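Local coordinates for flavocytochrome C3 fumarate reductase (Shewanella frigidimarina, PDB 1QO8), which catalyses the essentially one-way reduction of fumarate to succinate in vitro, using FAD and four covalently bound c-type haems, at residues Ala380-Leu394 and Asp472-Met484. Residues are numbered along the deposited sequence; the frame is centred on the assembly and turned at random.
Sequences AVMVNKDGNRFISEL and DTAFGRADMPLNM
Ala-380 O takes a nearly straight hydrogen bond from Arg-477 NH1 at 2.8 Å; the oxygen lies close to the guanidinium plane, but NH1 stands above the plane of the carbonyl. Arg-477 reaches this far because its chain is extended, with CG anti to the backbone N (chi1 -177°). One residue on, Val-381 CG2 rests against Met-484 SD, where strand 381-383 pairs with strand 412-417 in a lobe away from the FAD, consistent with the mobile capping domain of this fumarate reductase family, here in an open conformation. The chain turns back through the type I turn Asn-384 to Gly-387 and meets the second segment again at Arg-389, the hub of a salt-bridge network. Its NH1 and NH2 grip Asp-472 end-on, with NH1 3.0 Å from OD1, while NE and NH2 hold Glu-393 side-on. Both Arg-389 nitrogens come to Asp-472 from one face of its carboxylate, and from the other the backbone N atoms of Phe-475 and Arg-477 bind OD1 and OD2, an Asx motif at OD1. With an alanine at Arg-389, the Asp-472 and Glu-393 carboxylates would probably lose the positive partner they share, and the edge of the Phe-475 ring the guanidinium it touches. That CD2 edge meets one guanidinium face off-centre, while one ring face lies against the Phe-390 to Ile-391 peptide, Ile-391 N 3.5 Å above its centre. Ser-392 N shares a water with Phe-475 O, while Ser-392 OG closes an ST turn with Leu-394 N. Glu-393 OE1 adds a weak, bent bond to Arg-477 NH1, and Leu-394 lies across the Arg-477 chain.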
ATOM      1  N   ALA A 380       9.799 -13.280  34.655  1.00 33.05           N
ATOM      2  CA  ALA A 380       8.970 -14.374  34.185  1.00 34.70           C
ATOM      3  C   ALA A 380       9.719 -15.076  33.032  1.00 34.60           C
ATOM      4  O   ALA A 380      10.530 -14.496  32.375  1.00 31.86           O
ATOM      5  CB  ALA A 380       7.646 -13.833  33.662  1.00 35.99           C
ATOM      6  N   VAL A 381       9.307 -16.283  32.792  1.00 35.81           N
ATOM      7  CA  VAL A 381       9.700 -17.172  31.754  1.00 40.32           C
ATOM      8  C   VAL A 381       8.622 -17.187  30.626  1.00 40.90           C
ATOM      9  O   VAL A 381       7.464 -16.994  30.963  1.00 38.76           O
ATOM     10  CB  VAL A 381       9.786 -18.577  32.381  1.00 37.66           C
ATOM     11  CG1 VAL A 381      10.027 -19.723  31.405  1.00 37.47           C
ATOM     12  CG2 VAL A 381      10.924 -18.568  33.424  1.00 42.14           C
ATOM     13  N   MET A 382       9.069 -17.458  29.389  1.00 41.49           N
ATOM     14  CA  MET A 382       8.159 -17.587  28.259  1.00 42.70           C
ATOM     15  C   MET A 382       8.355 -18.947  27.615  1.00 42.33           C
ATOM     16  O   MET A 382       9.476 -19.300  27.283  1.00 39.78           O
ATOM     17  CB  MET A 382       8.367 -16.444  27.250  1.00 41.82           C
ATOM     18  CG  MET A 382       7.248 -16.422  26.169  1.00 40.35           C
ATOM     19  SD  MET A 382       7.364 -14.906  25.186  1.00 40.10           S
ATOM     20  CE  MET A 382       9.026 -14.975  24.547  1.00 40.19           C
ATOM     21  N   VAL A 383       7.224 -19.620  27.476  1.00 37.40           N
ATOM     22  CA  VAL A 383       7.147 -21.009  27.061  1.00 41.61           C
ATOM     23  C   VAL A 383       6.099 -21.162  25.929  1.00 43.10           C
ATOM     24  O   VAL A 383       5.146 -20.354  25.827  1.00 40.96           O
ATOM     25  CB  VAL A 383       6.821 -21.659  28.398  1.00 44.20           C
ATOM     26  CG1 VAL A 383       5.535 -22.377  28.584  1.00 42.42           C
ATOM     27  CG2 VAL A 383       8.031 -22.332  29.040  1.00 43.08           C
ATOM     28  N   ASN A 384       6.323 -22.125  25.055  1.00 42.09           N
ATOM     29  CA  ASN A 384       5.372 -22.279  23.927  1.00 44.70           C
ATOM     30  C   ASN A 384       4.198 -23.128  24.380  1.00 45.23           C
ATOM     31  O   ASN A 384       4.126 -23.444  25.592  1.00 42.90           O
ATOM     32  CB  ASN A 384       6.091 -22.824  22.709  1.00 41.98           C
ATOM     33  CG  ASN A 384       6.567 -24.249  22.881  1.00 47.81           C
ATOM     34  OD1 ASN A 384       6.256 -24.995  23.843  1.00 45.37           O
ATOM     35  ND2 ASN A 384       7.343 -24.572  21.850  1.00 47.00           N
ATOM     36  N   LYS A 385       3.262 -23.457  23.494  1.00 44.83           N
ATOM     37  CA  LYS A 385       2.099 -24.273  23.890  1.00 46.47           C
ATOM     38  C   LYS A 385       2.401 -25.618  24.519  1.00 45.47           C
ATOM     39  O   LYS A 385       1.572 -26.221  25.235  1.00 43.61           O
ATOM     40  CB  LYS A 385       1.278 -24.493  22.583  1.00 50.85           C
ATOM     41  CG  LYS A 385       0.698 -25.863  22.355  1.00 55.71           C
ATOM     42  CD  LYS A 385       0.018 -26.080  21.012  1.00 60.56           C
ATOM     43  CE  LYS A 385      -0.464 -27.536  20.928  1.00 63.34           C
ATOM     44  NZ  LYS A 385       0.733 -28.413  20.589  1.00 65.85           N
ATOM     45  N   ASP A 386       3.508 -26.259  24.226  1.00 45.41           N
ATOM     46  CA  ASP A 386       4.004 -27.460  24.845  1.00 50.56           C
ATOM     47  C   ASP A 386       4.644 -27.247  26.228  1.00 50.04           C
ATOM     48  O   ASP A 386       4.715 -28.218  27.015  1.00 52.11           O
ATOM     49  CB  ASP A 386       5.064 -28.159  23.969  1.00 50.56           C
ATOM     50  CG  ASP A 386       4.434 -28.606  22.641  1.00 56.23           C
ATOM     51  OD1 ASP A 386       3.238 -28.939  22.597  1.00 55.51           O
ATOM     52  OD2 ASP A 386       5.176 -28.582  21.623  1.00 59.99           O
ATOM     53  N   GLY A 387       5.093 -26.038  26.461  1.00 45.21           N
ATOM     54  CA  GLY A 387       5.815 -25.763  27.696  1.00 45.78           C
ATOM     55  C   GLY A 387       7.323 -25.659  27.545  1.00 43.38           C
ATOM     56  O   GLY A 387       7.967 -25.697  28.586  1.00 40.85           O
ATOM     57  N   ASN A 388       7.871 -25.373  26.368  1.00 41.76           N
ATOM     58  CA  ASN A 388       9.271 -25.199  26.125  1.00 42.69           C
ATOM     59  C   ASN A 388       9.642 -23.746  25.879  1.00 42.73           C
ATOM     60  O   ASN A 388       8.933 -23.039  25.158  1.00 42.29           O
ATOM     61  CB  ASN A 388       9.717 -26.013  24.850  1.00 44.46           C
ATOM     62  CG  ASN A 388       9.443 -27.489  25.103  1.00 48.19           C
ATOM     63  OD1 ASN A 388       9.835 -27.990  26.171  1.00 49.60           O
ATOM     64  ND2 ASN A 388       8.723 -28.274  24.331  1.00 48.10           N
ATOM     65  N   ARG A 389      10.758 -23.272  26.411  1.00 39.68           N
ATOM     66  CA  ARG A 389      11.273 -21.941  26.155  1.00 39.44           C
ATOM     67  C   ARG A 389      11.744 -21.963  24.710  1.00 39.99           C
ATOM     68  O   ARG A 389      11.924 -23.088  24.287  1.00 37.99           O
ATOM     69  CB  ARG A 389      12.448 -21.611  27.142  1.00 37.39           C
ATOM     70  CG  ARG A 389      11.933 -21.353  28.583  1.00 37.42           C
ATOM     71  CD  ARG A 389      13.180 -21.214  29.540  1.00 33.60           C
ATOM     72  NE  ARG A 389      13.746 -19.919  29.284  1.00 35.73           N
ATOM     73  CZ  ARG A 389      15.043 -19.653  29.084  1.00 41.85           C
ATOM     74  NH1 ARG A 389      15.860 -20.717  29.269  1.00 41.41           N
ATOM     75  NH2 ARG A 389      15.470 -18.414  28.930  1.00 41.16           N
ATOM     76  N   PHE A 390      11.923 -20.855  24.013  1.00 39.32           N
ATOM     77  CA  PHE A 390      12.218 -20.953  22.588  1.00 42.33           C
ATOM     78  C   PHE A 390      13.059 -19.719  22.312  1.00 40.81           C
ATOM     79  O   PHE A 390      13.587 -19.545  21.275  1.00 42.30           O
ATOM     80  CB  PHE A 390      11.020 -20.898  21.622  1.00 39.60           C
ATOM     81  CG  PHE A 390       9.937 -19.917  22.048  1.00 39.25           C
ATOM     82  CD1 PHE A 390       9.001 -20.272  22.966  1.00 38.00           C
ATOM     83  CD2 PHE A 390       9.854 -18.644  21.500  1.00 40.02           C
ATOM     84  CE1 PHE A 390       8.028 -19.346  23.365  1.00 39.58           C
ATOM     85  CE2 PHE A 390       8.933 -17.667  21.907  1.00 39.83           C
ATOM     86  CZ  PHE A 390       7.985 -18.076  22.819  1.00 39.07           C
ATOM     87  N   ILE A 391      13.388 -18.908  23.302  1.00 41.54           N
ATOM     88  CA  ILE A 391      14.135 -17.676  23.052  1.00 40.35           C
ATOM     89  C   ILE A 391      14.369 -17.033  24.429  1.00 41.17           C
ATOM     90  O   ILE A 391      13.691 -17.404  25.388  1.00 41.79           O
ATOM     91  CB  ILE A 391      13.495 -16.695  22.067  1.00 40.16           C
ATOM     92  CG1 ILE A 391      14.577 -15.668  21.711  1.00 44.19           C
ATOM     93  CG2 ILE A 391      12.220 -15.991  22.527  1.00 37.02           C
ATOM     94  CD1 ILE A 391      14.359 -14.924  20.390  1.00 44.78           C
ATOM     95  N   SER A 392      15.424 -16.238  24.529  1.00 39.88           N
ATOM     96  CA  SER A 392      15.573 -15.479  25.752  1.00 41.50           C
ATOM     97  C   SER A 392      14.398 -14.500  25.971  1.00 37.61           C
ATOM     98  O   SER A 392      14.116 -13.736  25.046  1.00 36.20           O
ATOM     99  CB  SER A 392      16.841 -14.663  25.701  1.00 42.77           C
ATOM    100  OG  SER A 392      16.948 -13.740  26.795  1.00 43.60           O
ATOM    101  N   GLU A 393      13.967 -14.403  27.225  1.00 38.25           N
ATOM    102  CA  GLU A 393      12.808 -13.510  27.506  1.00 37.31           C
ATOM    103  C   GLU A 393      13.254 -12.079  27.490  1.00 40.60           C
ATOM    104  O   GLU A 393      12.442 -11.149  27.465  1.00 40.14           O
ATOM    105  CB  GLU A 393      12.204 -13.922  28.801  1.00 36.54           C
ATOM    106  CG  GLU A 393      11.513 -15.283  28.770  1.00 38.38           C
ATOM    107  CD  GLU A 393      12.485 -16.447  29.032  1.00 43.09           C
ATOM    108  OE1 GLU A 393      13.715 -16.183  29.095  1.00 40.04           O
ATOM    109  OE2 GLU A 393      11.976 -17.575  29.192  1.00 40.24           O
ATOM    110  N   LEU A 394      14.583 -11.832  27.607  1.00 40.58           N
ATOM    111  CA  LEU A 394      15.075 -10.468  27.419  1.00 41.50           C
ATOM    112  C   LEU A 394      15.544 -10.143  26.004  1.00 42.61           C
ATOM    113  O   LEU A 394      16.181  -9.083  25.926  1.00 44.64           O
ATOM    114  CB  LEU A 394      16.240 -10.218  28.418  1.00 41.48           C
ATOM    115  CG  LEU A 394      15.970 -10.665  29.847  1.00 44.38           C
ATOM    116  CD1 LEU A 394      17.173 -10.363  30.764  1.00 41.15           C
ATOM    117  CD2 LEU A 394      14.681 -10.066  30.467  1.00 44.27           C
ATOM    118  N   ASP A 472      22.337 -19.285  31.367  1.00 44.94           N
ATOM    119  CA  ASP A 472      21.159 -19.991  30.724  1.00 45.10           C
ATOM    120  C   ASP A 472      21.748 -20.643  29.432  1.00 46.78           C
ATOM    121  O   ASP A 472      22.062 -19.903  28.498  1.00 42.25           O
ATOM    122  CB  ASP A 472      20.160 -18.968  30.292  1.00 46.14           C
ATOM    123  CG  ASP A 472      19.094 -19.435  29.288  1.00 46.48           C
ATOM    124  OD1 ASP A 472      18.821 -20.625  29.108  1.00 43.95           O
ATOM    125  OD2 ASP A 472      18.437 -18.532  28.709  1.00 45.45           O
ATOM    126  N   THR A 473      22.080 -21.913  29.531  1.00 49.46           N
ATOM    127  CA  THR A 473      22.704 -22.604  28.405  1.00 53.41           C
ATOM    128  C   THR A 473      21.733 -22.846  27.242  1.00 53.88           C
ATOM    129  O   THR A 473      22.237 -22.945  26.117  1.00 54.03           O
ATOM    130  CB  THR A 473      23.251 -23.958  28.901  1.00 54.80           C
ATOM    131  OG1 THR A 473      22.348 -24.699  29.683  1.00 54.88           O
ATOM    132  CG2 THR A 473      24.460 -23.731  29.848  1.00 59.19           C
ATOM    133  N   ALA A 474      20.412 -22.983  27.515  1.00 49.35           N
ATOM    134  CA  ALA A 474      19.484 -22.958  26.343  1.00 47.86           C
ATOM    135  C   ALA A 474      19.549 -21.687  25.547  1.00 45.64           C
ATOM    136  O   ALA A 474      19.698 -21.703  24.300  1.00 44.83           O
ATOM    137  CB  ALA A 474      18.079 -23.307  26.790  1.00 44.35           C
ATOM    138  N   PHE A 475      19.368 -20.477  26.161  1.00 44.29           N
ATOM    139  CA  PHE A 475      19.116 -19.296  25.385  1.00 44.66           C
ATOM    140  C   PHE A 475      19.900 -18.065  25.754  1.00 44.74           C
ATOM    141  O   PHE A 475      19.683 -17.035  25.061  1.00 45.32           O
ATOM    142  CB  PHE A 475      17.580 -18.905  25.334  1.00 43.59           C
ATOM    143  CG  PHE A 475      16.794 -20.004  24.667  1.00 43.82           C
ATOM    144  CD1 PHE A 475      16.869 -20.147  23.281  1.00 43.42           C
ATOM    145  CD2 PHE A 475      16.117 -20.939  25.384  1.00 40.23           C
ATOM    146  CE1 PHE A 475      16.200 -21.181  22.630  1.00 43.93           C
ATOM    147  CE2 PHE A 475      15.428 -21.961  24.767  1.00 44.84           C
ATOM    148  CZ  PHE A 475      15.506 -22.130  23.369  1.00 43.66           C
ATOM    149  N   GLY A 476      20.805 -18.090  26.745  1.00 45.52           N
ATOM    150  CA  GLY A 476      21.636 -16.882  26.890  1.00 43.71           C
ATOM    151  C   GLY A 476      20.965 -15.808  27.716  1.00 47.78           C
ATOM    152  O   GLY A 476      21.495 -14.685  27.720  1.00 49.15           O
ATOM    153  N   ARG A 477      19.779 -16.032  28.346  1.00 48.70           N
ATOM    154  CA  ARG A 477      19.257 -14.841  29.104  1.00 46.27           C
ATOM    155  C   ARG A 477      20.333 -14.378  30.081  1.00 45.25           C
ATOM    156  O   ARG A 477      20.698 -15.256  30.872  1.00 42.90           O
ATOM    157  CB  ARG A 477      18.072 -15.405  29.900  1.00 44.31           C
ATOM    158  CG  ARG A 477      17.358 -14.288  30.687  1.00 43.28           C
ATOM    159  CD  ARG A 477      16.131 -14.998  31.361  1.00 40.43           C
ATOM    160  NE  ARG A 477      15.507 -13.893  32.123  1.00 40.56           N
ATOM    161  CZ  ARG A 477      14.211 -13.767  32.413  1.00 41.70           C
ATOM    162  NH1 ARG A 477      13.341 -14.738  32.060  1.00 37.74           N
ATOM    163  NH2 ARG A 477      13.860 -12.661  33.082  1.00 39.53           N
ATOM    164  N   ALA A 478      20.795 -13.167  30.178  1.00 46.62           N
ATOM    165  CA  ALA A 478      21.846 -12.720  31.062  1.00 49.40           C
ATOM    166  C   ALA A 478      21.455 -12.533  32.533  1.00 51.44           C
ATOM    167  O   ALA A 478      22.306 -12.503  33.459  1.00 51.26           O
ATOM    168  CB  ALA A 478      22.345 -11.335  30.553  1.00 48.89           C
ATOM    169  N   ASP A 479      20.150 -12.320  32.760  1.00 48.37           N
ATOM    170  CA  ASP A 479      19.724 -11.942  34.120  1.00 47.50           C
ATOM    171  C   ASP A 479      18.489 -12.750  34.430  1.00 47.21           C
ATOM    172  O   ASP A 479      17.404 -12.633  33.794  1.00 43.53           O
ATOM    173  CB  ASP A 479      19.575 -10.417  34.237  1.00 48.00           C
ATOM    174  CG  ASP A 479      18.664 -10.120  35.450  1.00 50.93           C
ATOM    175  OD1 ASP A 479      18.819 -10.705  36.562  1.00 48.52           O
ATOM    176  OD2 ASP A 479      17.743  -9.274  35.312  1.00 50.90           O
ATOM    177  N   MET A 480      18.624 -13.659  35.413  1.00 43.34           N
ATOM    178  CA  MET A 480      17.604 -14.549  35.888  1.00 44.87           C
ATOM    179  C   MET A 480      17.265 -14.389  37.373  1.00 45.64           C
ATOM    180  O   MET A 480      17.738 -15.034  38.296  1.00 46.38           O
ATOM    181  CB  MET A 480      17.886 -15.994  35.486  1.00 47.46           C
ATOM    182  CG  MET A 480      18.347 -16.082  33.972  1.00 46.87           C
ATOM    183  SD  MET A 480      18.794 -17.805  33.742  1.00 49.56           S
ATOM    184  CE  MET A 480      20.597 -17.463  33.803  1.00 54.60           C
ATOM    185  N   PRO A 481      16.226 -13.543  37.662  1.00 45.90           N
ATOM    186  CA  PRO A 481      16.140 -13.015  39.019  1.00 44.31           C
ATOM    187  C   PRO A 481      15.275 -13.936  39.807  1.00 43.67           C
ATOM    188  O   PRO A 481      15.306 -13.764  41.018  1.00 45.75           O
ATOM    189  CB  PRO A 481      15.700 -11.594  39.022  1.00 43.75           C
ATOM    190  CG  PRO A 481      15.465 -11.296  37.560  1.00 47.25           C
ATOM    191  CD  PRO A 481      15.963 -12.400  36.681  1.00 42.41           C
ATOM    192  N   LEU A 482      14.616 -14.943  39.309  1.00 41.25           N
ATOM    193  CA  LEU A 482      13.685 -15.630  40.206  1.00 38.55           C
ATOM    194  C   LEU A 482      13.574 -16.945  39.501  1.00 40.06           C
ATOM    195  O   LEU A 482      13.482 -16.963  38.284  1.00 41.48           O
ATOM    196  CB  LEU A 482      12.235 -14.968  40.093  1.00 43.18           C
ATOM    197  CG  LEU A 482      11.985 -13.612  40.744  1.00 43.30           C
ATOM    198  CD1 LEU A 482      10.502 -13.059  40.652  1.00 43.92           C
ATOM    199  CD2 LEU A 482      12.317 -13.675  42.245  1.00 43.67           C
ATOM    200  N   ASN A 483      13.413 -17.999  40.222  1.00 39.98           N
ATOM    201  CA  ASN A 483      13.114 -19.316  39.768  1.00 42.51           C
ATOM    202  C   ASN A 483      11.617 -19.536  39.998  1.00 41.36           C
ATOM    203  O   ASN A 483      10.935 -18.623  40.460  1.00 42.86           O
ATOM    204  CB  ASN A 483      13.840 -20.193  40.834  1.00 48.33           C
ATOM    205  CG  ASN A 483      13.107 -19.784  42.129  1.00 51.01           C
ATOM    206  OD1 ASN A 483      13.044 -18.588  42.471  1.00 56.71           O
ATOM    207  ND2 ASN A 483      12.495 -20.519  42.973  1.00 51.15           N
ATOM    208  N   MET A 484      11.166 -20.737  39.828  1.00 41.88           N
ATOM    209  CA  MET A 484       9.782 -21.145  39.933  1.00 43.79           C
ATOM    210  C   MET A 484       9.792 -22.331  40.906  1.00 45.38           C
ATOM    211  O   MET A 484       9.947 -23.489  40.501  1.00 45.62           O
ATOM    212  CB  MET A 484       9.255 -21.499  38.529  1.00 40.68           C
ATOM    213  CG  MET A 484       9.050 -20.222  37.687  1.00 43.89           C
ATOM    214  SD  MET A 484       8.361 -20.553  36.034  1.00 42.29           S
ATOM    215  CE  MET A 484       6.793 -21.196  36.522  1.00 42.14           C
TER
HETATM  216  O   HOH W   1      17.804 -15.959  22.760  1.00 62.38           O